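Local coordinates for protein 1-acyl-sn-glycerol-3-phosphate acyltransferase (Thermotoga maritima, PDB 5KYM) that probably transfers an acyl chain to lysophosphatidic acid within the membrane bilayer, forming phosphatidic acid, a precursor of membrane phospholipids, at residues A[58-63]-A[200-205]; A[76-81]-A[148-153]; A[168-173]-A[225-230]. All blocks are in the same frame, centred on the assembly; numbering follows the deposited sequence.

Interaction 1: residues A[58-63]-A[200-205]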
loop_
_atom_site.group_PDB
_atom_site.type_symbol
_atom_site.label_atom_id
_atom_site.label_comp_id
_atom_site.label_asym_id
_atom_site.label_seq_id
_atom_site.Cartn_x
_atom_site.Cartn_y
_atom_site.Cartn_z
ATOM N N THR A 58 -10.979 -5.754 9.278
ATOM C CA THR A 58 -11.969 -6.276 10.238
ATOM C C THR A 58 -13.369 -5.994 9.759
ATOM O O THR A 58 -14.214 -6.863 9.822
ATOM C CB THR A 58 -11.808 -5.795 11.674
ATOM O OG1 THR A 58 -12.431 -4.540 11.818
ATOM C CG2 THR A 58 -10.396 -5.706 12.091
ATOM N N TRP A 59 -13.610 -4.824 9.196
ATOM C CA TRP A 59 -14.904 -4.592 8.582
ATOM C C TRP A 59 -15.304 -5.633 7.498
ATOM O O TRP A 59 -16.476 -5.796 7.180
ATOM C CB TRP A 59 -14.963 -3.197 8.013
ATOM C CG TRP A 59 -14.593 -2.195 8.948
ATOM C CD1 TRP A 59 -14.717 -2.238 10.279
ATOM C CD2 TRP A 59 -14.055 -0.929 8.645
ATOM N NE1 TRP A 59 -14.252 -1.077 10.860
ATOM C CE2 TRP A 59 -13.864 -0.245 9.857
ATOM C CE3 TRP A 59 -13.706 -0.294 7.454
ATOM C CZ2 TRP A 59 -13.343 1.049 9.912
ATOM C CZ3 TRP A 59 -13.180 0.988 7.504
ATOM C CH2 TRP A 59 -12.992 1.643 8.708
ATOM N N LEU A 60 -14.308 -6.275 6.893
ATOM C CA LEU A 60 -14.515 -7.371 5.920
ATOM C C LEU A 60 -14.461 -8.781 6.531
ATOM O O LEU A 60 -14.598 -9.785 5.805
ATOM C CB LEU A 60 -13.515 -7.243 4.747
ATOM C CG LEU A 60 -13.679 -5.918 3.996
ATOM C CD1 LEU A 60 -12.532 -5.630 3.078
ATOM C CD2 LEU A 60 -14.950 -5.911 3.195
ATOM N N PHE A 61 -14.323 -8.876 7.847
ATOM C CA PHE A 61 -14.206 -10.202 8.494
ATOM C C PHE A 61 -13.153 -11.059 7.772
ATOM O O PHE A 61 -13.396 -12.231 7.469
ATOM C CB PHE A 61 -15.581 -10.924 8.541
ATOM C CG PHE A 61 -16.675 -10.064 9.142
ATOM C CD1 PHE A 61 -16.820 -9.971 10.502
ATOM C CD2 PHE A 61 -17.500 -9.284 8.336
ATOM C CE1 PHE A 61 -17.735 -9.123 11.063
ATOM C CE2 PHE A 61 -18.433 -8.433 8.867
ATOM C CZ PHE A 61 -18.535 -8.340 10.235
ATOM N N SER A 62 -11.995 -10.438 7.491
ATOM C CA SER A 62 -10.901 -11.036 6.745
ATOM C C SER A 62 -9.641 -10.967 7.567
ATOM O O SER A 62 -9.298 -9.855 7.990
ATOM C CB SER A 62 -10.731 -10.275 5.436
ATOM O OG SER A 62 -11.800 -10.562 4.523
ATOM N N ASP A 63 -8.962 -12.111 7.841
ATOM C CA ASP A 63 -7.835 -12.084 8.824
ATOM C C ASP A 63 -6.524 -11.830 8.158
ATOM O O ASP A 63 -6.148 -12.574 7.241
ATOM C CB ASP A 63 -7.735 -13.342 9.656
ATOM C CG ASP A 63 -8.889 -13.504 10.620
ATOM O OD1 ASP A 63 -10.021 -13.529 10.105
ATOM O OD2 ASP A 63 -8.721 -13.590 11.855
ATOM N N TRP A 200 -16.818 -4.877 -7.761
ATOM C CA TRP A 200 -17.162 -3.787 -6.840
ATOM C C TRP A 200 -17.651 -4.309 -5.498
ATOM O O TRP A 200 -17.809 -3.489 -4.572
ATOM C CB TRP A 200 -18.311 -2.927 -7.370
ATOM C CG TRP A 200 -18.105 -2.102 -8.610
ATOM C CD1 TRP A 200 -16.942 -1.847 -9.252
ATOM C CD2 TRP A 200 -19.122 -1.368 -9.320
ATOM N NE1 TRP A 200 -17.168 -1.049 -10.344
ATOM C CE2 TRP A 200 -18.494 -0.722 -10.398
ATOM C CE3 TRP A 200 -20.511 -1.193 -9.142
ATOM C CZ2 TRP A 200 -19.197 0.081 -11.303
ATOM C CZ3 TRP A 200 -21.213 -0.404 -10.056
ATOM C CH2 TRP A 200 -20.556 0.221 -11.118
ATOM N N THR A 201 -17.969 -5.616 -5.418
ATOM C CA THR A 201 -18.321 -6.320 -4.180
ATOM C C THR A 201 -17.179 -7.071 -3.523
ATOM O O THR A 201 -16.241 -7.524 -4.171
ATOM C CB THR A 201 -19.444 -7.401 -4.375
ATOM O OG1 THR A 201 -18.991 -8.548 -5.129
ATOM C CG2 THR A 201 -20.631 -6.785 -5.000
ATOM N N PHE A 202 -17.326 -7.277 -2.215
ATOM C CA PHE A 202 -16.351 -7.996 -1.411
ATOM C C PHE A 202 -16.787 -9.427 -1.175
ATOM O O PHE A 202 -17.951 -9.738 -1.329
ATOM C CB PHE A 202 -16.222 -7.285 -0.085
ATOM C CG PHE A 202 -15.605 -5.916 -0.195
ATOM C CD1 PHE A 202 -14.230 -5.754 -0.166
ATOM C CD2 PHE A 202 -16.404 -4.787 -0.348
ATOM C CE1 PHE A 202 -13.676 -4.500 -0.260
ATOM C CE2 PHE A 202 -15.830 -3.530 -0.491
ATOM C CZ PHE A 202 -14.479 -3.390 -0.417
ATOM N N THR A 203 -15.840 -10.302 -0.844
ATOM C CA THR A 203 -16.109 -11.638 -0.301
ATOM C C THR A 203 -15.048 -11.901 0.734
ATOM O O THR A 203 -13.880 -11.786 0.409
ATOM C CB THR A 203 -15.956 -12.777 -1.351
ATOM O OG1 THR A 203 -14.622 -12.856 -1.784
ATOM C CG2 THR A 203 -16.756 -12.547 -2.638
ATOM N N PRO A 204 -15.400 -12.273 1.975
ATOM C CA PRO A 204 -14.325 -12.485 2.967
ATOM C C PRO A 204 -13.337 -13.592 2.614
ATOM O O PRO A 204 -13.637 -14.435 1.771
ATOM C CB PRO A 204 -15.082 -12.880 4.221
ATOM C CG PRO A 204 -16.388 -12.244 4.051
ATOM C CD PRO A 204 -16.722 -12.407 2.573
ATOM N N GLY A 205 -12.192 -13.584 3.305
ATOM C CA GLY A 205 -11.088 -14.560 3.118
ATOM C C GLY A 205 -9.850 -14.165 3.871
ATOM O O GLY A 205 -9.784 -13.092 4.407
#
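Ser62 and Gly205 mark the place where the two backbones come nearest, CA to CA 5.1 Å, and the run from Leu60 to Asp63 lies there at 17° to the run from Phe202 to Gly205. Neither is a strand yet. The first leaves the end of helix 38-59, which closes in a Schellman motif with Phe61 at positive phi; the second is the loop between helix 191-194 and strand 207-211. Two chemistries meet side by side. On the apolar side Leu60 and Phe202 cross at about a right angle. Leu60 CD2 sits over one ring face, displaced toward the rim, 3.7 Å from the centroid of Phe202 in a CH-pi contact, while Leu60 CD1 comes 3.7 Å from Phe202 CD1. Met88 touches both side chains, and Phe13 and Tyr14 of helix 2-34 meet the same ring. On the polar side Gly205 N donates to Ser62 OG over 3.3 Å, with 149° at the hydrogen. A chi1 of -72° sets that OG anti to its carbonyl carbon and presents it to the Gly205 N-H. Pro204 packs against the backbone at the helix end, its CB 3.5 Å from Leu60 O. A side-chain oxygen thus receives the Gly205 N-H before the chains settle into the parallel neighbours 64-67 and 207-211; backbone bonding of Asp63 with Val207 follows. One long hydrogen bond and a CH-pi contact therefore join the exit of helix 38-59 to this loop; Trp59, just before, belongs to a phospholipid pocket, consistent with a helical pair that places the active site in the bilayer.

Interaction 2: residues A[76-81]-A[148-153]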
loop_
_atom_site.group_PDB
_atom_site.type_symbol
_atom_site.label_atom_id
_atom_site.label_comp_id
_atom_site.label_asym_id
_atom_site.label_seq_id
_atom_site.Cartn_x
_atom_site.Cartn_y
_atom_site.Cartn_z
ATOM N N ARG A 76 14.545 5.407 9.227
ATOM C CA ARG A 76 14.935 5.653 7.810
ATOM C C ARG A 76 13.722 5.472 6.897
ATOM O O ARG A 76 12.836 4.702 7.230
ATOM C CB ARG A 76 16.048 4.663 7.404
ATOM C CG ARG A 76 16.361 4.709 5.949
ATOM C CD ARG A 76 17.720 4.240 5.535
ATOM N NE ARG A 76 18.408 5.091 4.546
ATOM C CZ ARG A 76 17.878 5.852 3.579
ATOM N NH1 ARG A 76 16.569 5.985 3.385
ATOM N NH2 ARG A 76 18.717 6.522 2.759
ATOM N N ASN A 77 13.634 6.178 5.794
ATOM C CA ASN A 77 12.552 5.877 4.859
ATOM C C ASN A 77 12.957 4.729 3.906
ATOM O O ASN A 77 14.089 4.241 3.943
ATOM C CB ASN A 77 12.104 7.135 4.101
ATOM C CG ASN A 77 13.138 7.634 3.156
ATOM O OD1 ASN A 77 14.321 7.365 3.370
ATOM N ND2 ASN A 77 12.708 8.341 2.086
ATOM N N PHE A 78 12.023 4.293 3.060
ATOM C CA PHE A 78 12.264 3.176 2.148
ATOM C C PHE A 78 11.239 3.208 1.015
ATOM O O PHE A 78 10.350 4.064 1.006
ATOM C CB PHE A 78 12.299 1.824 2.905
ATOM C CG PHE A 78 11.204 1.657 3.895
ATOM C CD1 PHE A 78 9.935 1.269 3.483
ATOM C CD2 PHE A 78 11.414 1.904 5.249
ATOM C CE1 PHE A 78 8.882 1.141 4.431
ATOM C CE2 PHE A 78 10.382 1.742 6.172
ATOM C CZ PHE A 78 9.117 1.359 5.775
ATOM N N ILE A 79 11.398 2.329 0.022
ATOM C CA ILE A 79 10.430 2.208 -1.042
ATOM C C ILE A 79 9.848 0.815 -0.990
ATOM O O ILE A 79 10.545 -0.130 -1.286
ATOM C CB ILE A 79 11.045 2.407 -2.411
ATOM C CG1 ILE A 79 11.741 3.728 -2.502
ATOM C CG2 ILE A 79 9.938 2.357 -3.474
ATOM C CD1 ILE A 79 12.744 3.740 -3.652
ATOM N N VAL A 80 8.556 0.693 -0.619
ATOM C CA VAL A 80 7.874 -0.619 -0.546
ATOM C C VAL A 80 7.612 -0.988 -1.972
ATOM O O VAL A 80 7.102 -0.202 -2.723
ATOM C CB VAL A 80 6.574 -0.597 0.305
ATOM C CG1 VAL A 80 5.944 -1.980 0.348
ATOM C CG2 VAL A 80 6.865 -0.170 1.713
ATOM N N VAL A 81 8.036 -2.166 -2.352
ATOM C CA VAL A 81 7.780 -2.647 -3.654
ATOM C C VAL A 81 6.996 -3.934 -3.520
ATOM O O VAL A 81 7.466 -4.916 -2.955
ATOM C CB VAL A 81 9.068 -2.771 -4.453
ATOM C CG1 VAL A 81 8.868 -3.544 -5.780
ATOM C CG2 VAL A 81 9.607 -1.364 -4.725
ATOM N N GLY A 148 12.912 12.532 2.674
ATOM C CA GLY A 148 12.681 11.487 3.691
ATOM C C GLY A 148 11.331 10.804 3.743
ATOM O O GLY A 148 11.030 10.140 4.722
ATOM N N VAL A 149 10.520 10.931 2.706
ATOM C CA VAL A 149 9.212 10.263 2.662
ATOM C C VAL A 149 9.346 8.787 2.243
ATOM O O VAL A 149 10.055 8.466 1.268
ATOM C CB VAL A 149 8.265 10.948 1.643
ATOM C CG1 VAL A 149 6.917 10.239 1.624
ATOM C CG2 VAL A 149 8.095 12.439 1.929
ATOM N N THR A 150 8.635 7.897 2.956
ATOM C CA THR A 150 8.523 6.496 2.527
ATOM C C THR A 150 7.556 6.413 1.350
ATOM O O THR A 150 6.524 7.027 1.376
ATOM C CB THR A 150 8.062 5.584 3.685
ATOM O OG1 THR A 150 9.147 5.326 4.568
ATOM C CG2 THR A 150 7.622 4.206 3.221
ATOM N N PHE A 151 7.884 5.631 0.346
ATOM C CA PHE A 151 6.980 5.397 -0.763
ATOM C C PHE A 151 6.527 3.964 -0.834
ATOM O O PHE A 151 7.170 3.075 -0.263
ATOM C CB PHE A 151 7.624 5.782 -2.111
ATOM C CG PHE A 151 7.217 7.119 -2.567
ATOM C CD1 PHE A 151 7.740 8.268 -1.916
ATOM C CD2 PHE A 151 6.248 7.270 -3.569
ATOM C CE1 PHE A 151 7.302 9.531 -2.268
ATOM C CE2 PHE A 151 5.834 8.560 -3.940
ATOM C CZ PHE A 151 6.357 9.676 -3.280
ATOM N N ILE A 152 5.415 3.759 -1.543
ATOM C CA ILE A 152 4.826 2.443 -1.772
ATOM C C ILE A 152 4.534 2.410 -3.215
ATOM O O ILE A 152 3.805 3.255 -3.708
ATOM C CB ILE A 152 3.506 2.242 -0.984
ATOM C CG1 ILE A 152 3.746 2.458 0.518
ATOM C CG2 ILE A 152 2.904 0.862 -1.227
ATOM C CD1 ILE A 152 2.502 2.486 1.365
ATOM N N VAL A 153 5.103 1.440 -3.897
ATOM C CA VAL A 153 5.225 1.463 -5.359
ATOM C C VAL A 153 4.789 0.077 -5.911
ATOM O O VAL A 153 5.138 -0.944 -5.324
ATOM C CB VAL A 153 6.693 1.877 -5.668
ATOM C CG1 VAL A 153 7.221 1.342 -6.985
ATOM C CG2 VAL A 153 6.829 3.386 -5.594
#
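Asn77 and Gly148 open a parallel beta pairing at the edge of the mixed sheet of this alpha/beta acyltransferase, where strand 79-82 is followed by the outermost strand 151-153. The Asn77 side chain can be traced outward. Its CB lies 3.3 Å from Gly148 O and also faces Thr150 OG1. CG falls between the backbone N and the carbonyl carbon (chi1 68°), passing 3.6 Å from Gly148 O. At the tip, ND2 donates to Val149 O over 2.8 Å at 160°, approaching from above that carbonyl plane, and bonds as well to Leu145 O of helix 137-147. An alanine here would keep CB, but Val149 O and Leu145 O would probably be left without the amide that links the last turn of helix 137-147 to the loop before strand 151-153. Beyond it the backbones pair regularly: Phe151 N to Phe78 O, Val80 N to Phe151 O and Val153 N to Val80 O. Ile79 and Val153 share one face of the sheet, their CG2 atoms 3.9 Å apart, whereas Val80 and Ile152 share the other. Before the strands proper, Phe78 N makes a weak bond to Thr150 OG1, an oxygen placed 3.9 Å above the centre of the Phe78 ring, while Thr150 CG2 lies 3.5 Å from Phe78 CE1.

Interaction 3: residues A[168-173]-A[225-230]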
loop_
_atom_site.group_PDB
_atom_site.type_symbol
_atom_site.label_atom_id
_atom_site.label_comp_id
_atom_site.label_asym_id
_atom_site.label_seq_id
_atom_site.Cartn_x
_atom_site.Cartn_y
_atom_site.Cartn_z
ATOM N N PHE A 168 7.421 -6.665 -14.190
ATOM C CA PHE A 168 7.642 -5.310 -13.660
ATOM C C PHE A 168 7.930 -4.424 -14.876
ATOM O O PHE A 168 8.810 -4.735 -15.647
ATOM C CB PHE A 168 8.788 -5.303 -12.612
ATOM C CG PHE A 168 8.416 -5.879 -11.231
ATOM C CD1 PHE A 168 7.285 -6.662 -11.006
ATOM C CD2 PHE A 168 9.195 -5.576 -10.131
ATOM C CE1 PHE A 168 6.954 -7.130 -9.742
ATOM C CE2 PHE A 168 8.880 -6.039 -8.870
ATOM C CZ PHE A 168 7.783 -6.861 -8.698
ATOM N N LYS A 169 7.152 -3.371 -15.086
ATOM C CA LYS A 169 7.356 -2.462 -16.215
ATOM C C LYS A 169 8.830 -1.967 -16.205
ATOM O O LYS A 169 9.448 -1.807 -15.159
ATOM C CB LYS A 169 6.330 -1.278 -16.206
ATOM C CG LYS A 169 4.824 -1.583 -16.430
ATOM C CD LYS A 169 4.499 -2.620 -17.565
ATOM C CE LYS A 169 3.124 -3.331 -17.422
ATOM N NZ LYS A 169 2.945 -4.484 -16.407
ATOM N N LYS A 170 9.406 -1.779 -17.388
ATOM C CA LYS A 170 10.777 -1.259 -17.552
ATOM C C LYS A 170 10.859 0.133 -16.926
ATOM O O LYS A 170 9.935 0.911 -16.987
ATOM C CB LYS A 170 11.176 -1.267 -19.062
ATOM C CG LYS A 170 12.534 -0.668 -19.479
ATOM C CD LYS A 170 12.369 0.275 -20.693
ATOM C CE LYS A 170 13.628 0.459 -21.540
ATOM N NZ LYS A 170 14.779 0.865 -20.690
ATOM N N ASP A 171 11.986 0.415 -16.314
ATOM C CA ASP A 171 12.255 1.650 -15.538
ATOM C C ASP A 171 11.380 1.812 -14.296
ATOM O O ASP A 171 11.336 2.914 -13.744
ATOM C CB ASP A 171 12.216 2.934 -16.414
ATOM C CG ASP A 171 13.257 2.919 -17.569
ATOM O OD1 ASP A 171 14.384 2.352 -17.441
ATOM O OD2 ASP A 171 12.948 3.510 -18.629
ATOM N N SER A 172 10.737 0.742 -13.815
ATOM C CA SER A 172 9.819 0.856 -12.667
ATOM C C SER A 172 10.591 1.121 -11.370
ATOM O O SER A 172 10.213 1.988 -10.586
ATOM C CB SER A 172 8.883 -0.330 -12.564
ATOM O OG SER A 172 9.529 -1.592 -12.496
ATOM N N LEU A 173 11.732 0.457 -11.196
ATOM C CA LEU A 173 12.626 0.756 -10.062
ATOM C C LEU A 173 13.566 1.954 -10.181
ATOM O O LEU A 173 14.303 2.250 -9.265
ATOM C CB LEU A 173 13.400 -0.505 -9.610
ATOM C CG LEU A 173 12.421 -1.177 -8.633
ATOM C CD1 LEU A 173 11.936 -2.422 -9.300
ATOM C CD2 LEU A 173 13.011 -1.387 -7.260
ATOM N N GLU A 225 18.808 -4.412 -13.369
ATOM C CA GLU A 225 19.332 -5.578 -12.651
ATOM C C GLU A 225 18.695 -5.687 -11.264
ATOM O O GLU A 225 18.461 -6.777 -10.746
ATOM C CB GLU A 225 20.852 -5.497 -12.562
ATOM C CG GLU A 225 21.534 -6.707 -11.909
ATOM C CD GLU A 225 22.990 -6.435 -11.509
ATOM O OE1 GLU A 225 23.695 -6.069 -12.472
ATOM O OE2 GLU A 225 23.421 -6.598 -10.299
ATOM N N LEU A 226 18.466 -4.542 -10.658
ATOM C CA LEU A 226 17.766 -4.393 -9.363
ATOM C C LEU A 226 16.342 -4.851 -9.470
ATOM O O LEU A 226 15.825 -5.565 -8.595
ATOM C CB LEU A 226 17.779 -2.886 -8.936
ATOM C CG LEU A 226 16.892 -2.417 -7.792
ATOM C CD1 LEU A 226 17.221 -3.075 -6.477
ATOM C CD2 LEU A 226 17.044 -0.926 -7.638
ATOM N N ARG A 227 15.705 -4.408 -10.554
ATOM C CA ARG A 227 14.307 -4.726 -10.829
ATOM C C ARG A 227 14.072 -6.197 -10.910
ATOM O O ARG A 227 13.135 -6.712 -10.327
ATOM C CB ARG A 227 13.833 -4.072 -12.107
ATOM C CG ARG A 227 12.349 -4.236 -12.346
ATOM C CD ARG A 227 11.887 -3.421 -13.533
ATOM N NE ARG A 227 12.352 -4.159 -14.697
ATOM C CZ ARG A 227 13.148 -3.698 -15.636
ATOM N NH1 ARG A 227 13.551 -2.439 -15.627
ATOM N NH2 ARG A 227 13.527 -4.513 -16.617
ATOM N N LYS A 228 14.960 -6.876 -11.617
ATOM C CA LYS A 228 14.887 -8.297 -11.759
ATOM C C LYS A 228 15.064 -9.034 -10.439
ATOM O O LYS A 228 14.508 -10.118 -10.278
ATOM C CB LYS A 228 15.845 -8.748 -12.855
ATOM C CG LYS A 228 15.390 -8.237 -14.249
ATOM C CD LYS A 228 13.890 -8.406 -14.627
ATOM C CE LYS A 228 13.358 -9.860 -14.499
ATOM N NZ LYS A 228 13.748 -10.729 -15.668
ATOM N N TYR A 229 15.801 -8.457 -9.492
ATOM C CA TYR A 229 16.147 -9.140 -8.237
ATOM C C TYR A 229 14.940 -9.099 -7.354
ATOM O O TYR A 229 14.497 -10.118 -6.763
ATOM C CB TYR A 229 17.386 -8.491 -7.577
ATOM C CG TYR A 229 17.797 -9.097 -6.257
ATOM C CD1 TYR A 229 17.304 -8.607 -5.078
ATOM C CD2 TYR A 229 18.727 -10.098 -6.174
ATOM C CE1 TYR A 229 17.634 -9.172 -3.866
ATOM C CE2 TYR A 229 19.103 -10.641 -4.968
ATOM C CZ TYR A 229 18.545 -10.171 -3.818
ATOM O OH TYR A 229 18.853 -10.649 -2.549
ATOM N N VAL A 230 14.392 -7.889 -7.301
ATOM C CA VAL A 230 13.232 -7.592 -6.473
ATOM C C VAL A 230 12.007 -8.369 -6.986
ATOM O O VAL A 230 11.301 -9.003 -6.223
ATOM C CB VAL A 230 12.988 -6.069 -6.422
ATOM C CG1 VAL A 230 11.674 -5.764 -5.693
ATOM C CG2 VAL A 230 14.142 -5.373 -5.716
#
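Arg227 runs its side chain from the helix into the loop 168-173, against Phe168 and Leu173, and these three residues have the most surface buried by the contact. The arginine illustrates how a long polar side chain can serve as an apolar filler over most of its length. A chi1 of -173° sets CG anti to the backbone N, where it meets two neighbours: Arg227 CG stands 3.6 Å from Leu173 CD1, and Phe168 CB lies 3.7 Å from the same Arg227 CG. The side chains of Phe168 and Arg227 run alongside each other in opposite senses, and the planes of ring and guanidinium are inclined by 56°. Further out CD approaches oxygens of the loop, being 3.3 Å from Lys169 O. The chain then bends, chi3 of 75° setting NE, and the guanidinium comes to lie with Lys170 CA 3.6 Å above one face, offset toward the rim. Its charge is answered by its own helix, through a salt bridge from NH1 to Glu223, one turn earlier. The loop keeps its shape by a type II turn from Lys169 to Ser172, in which Ser172 OG donates to Lys169 O over 2.7 Å, in the carbonyl plane. Leu173 faces a second helix residue as well, crossing Leu226 at about a right angle with Leu173 CD2 4.1 Å from Leu226 CG. Phe168 CE2 is 4.2 Å from Val230 CG1, which lies at the ring edge. In the wider fold, helix 223-243 is laid here against the loop that leads from strand 151-153 to helix 174-177, with Phe168 and Val230 both touching Val81 of strand 79-82, and Leu173 and Val230 both touching Val183 of strand 183-189.

Only interaction 2 pairs strands of the sheet; interactions 1 and 3 pack loops and helices around it. Interaction 2 is the buried member, nearest the centre of the chain, and backbone bonds between strands dominate it. Interactions 1 and 3 are partly buried and lie on opposite sides of that centre. Interaction 1 joins the turn leaving a helix to a loop, through a hydroxyl and an aromatic face; interaction 3 joins a helix to a loop, through the apolar stem of an arginine. Interactions 2 and 3 meet directly, Val81 CG1 lying 3.6 Å from Val230 CG1. Interaction 1 stands apart, about 17 Å from interaction 2 between nearest atoms, beside the lipid-binding helices.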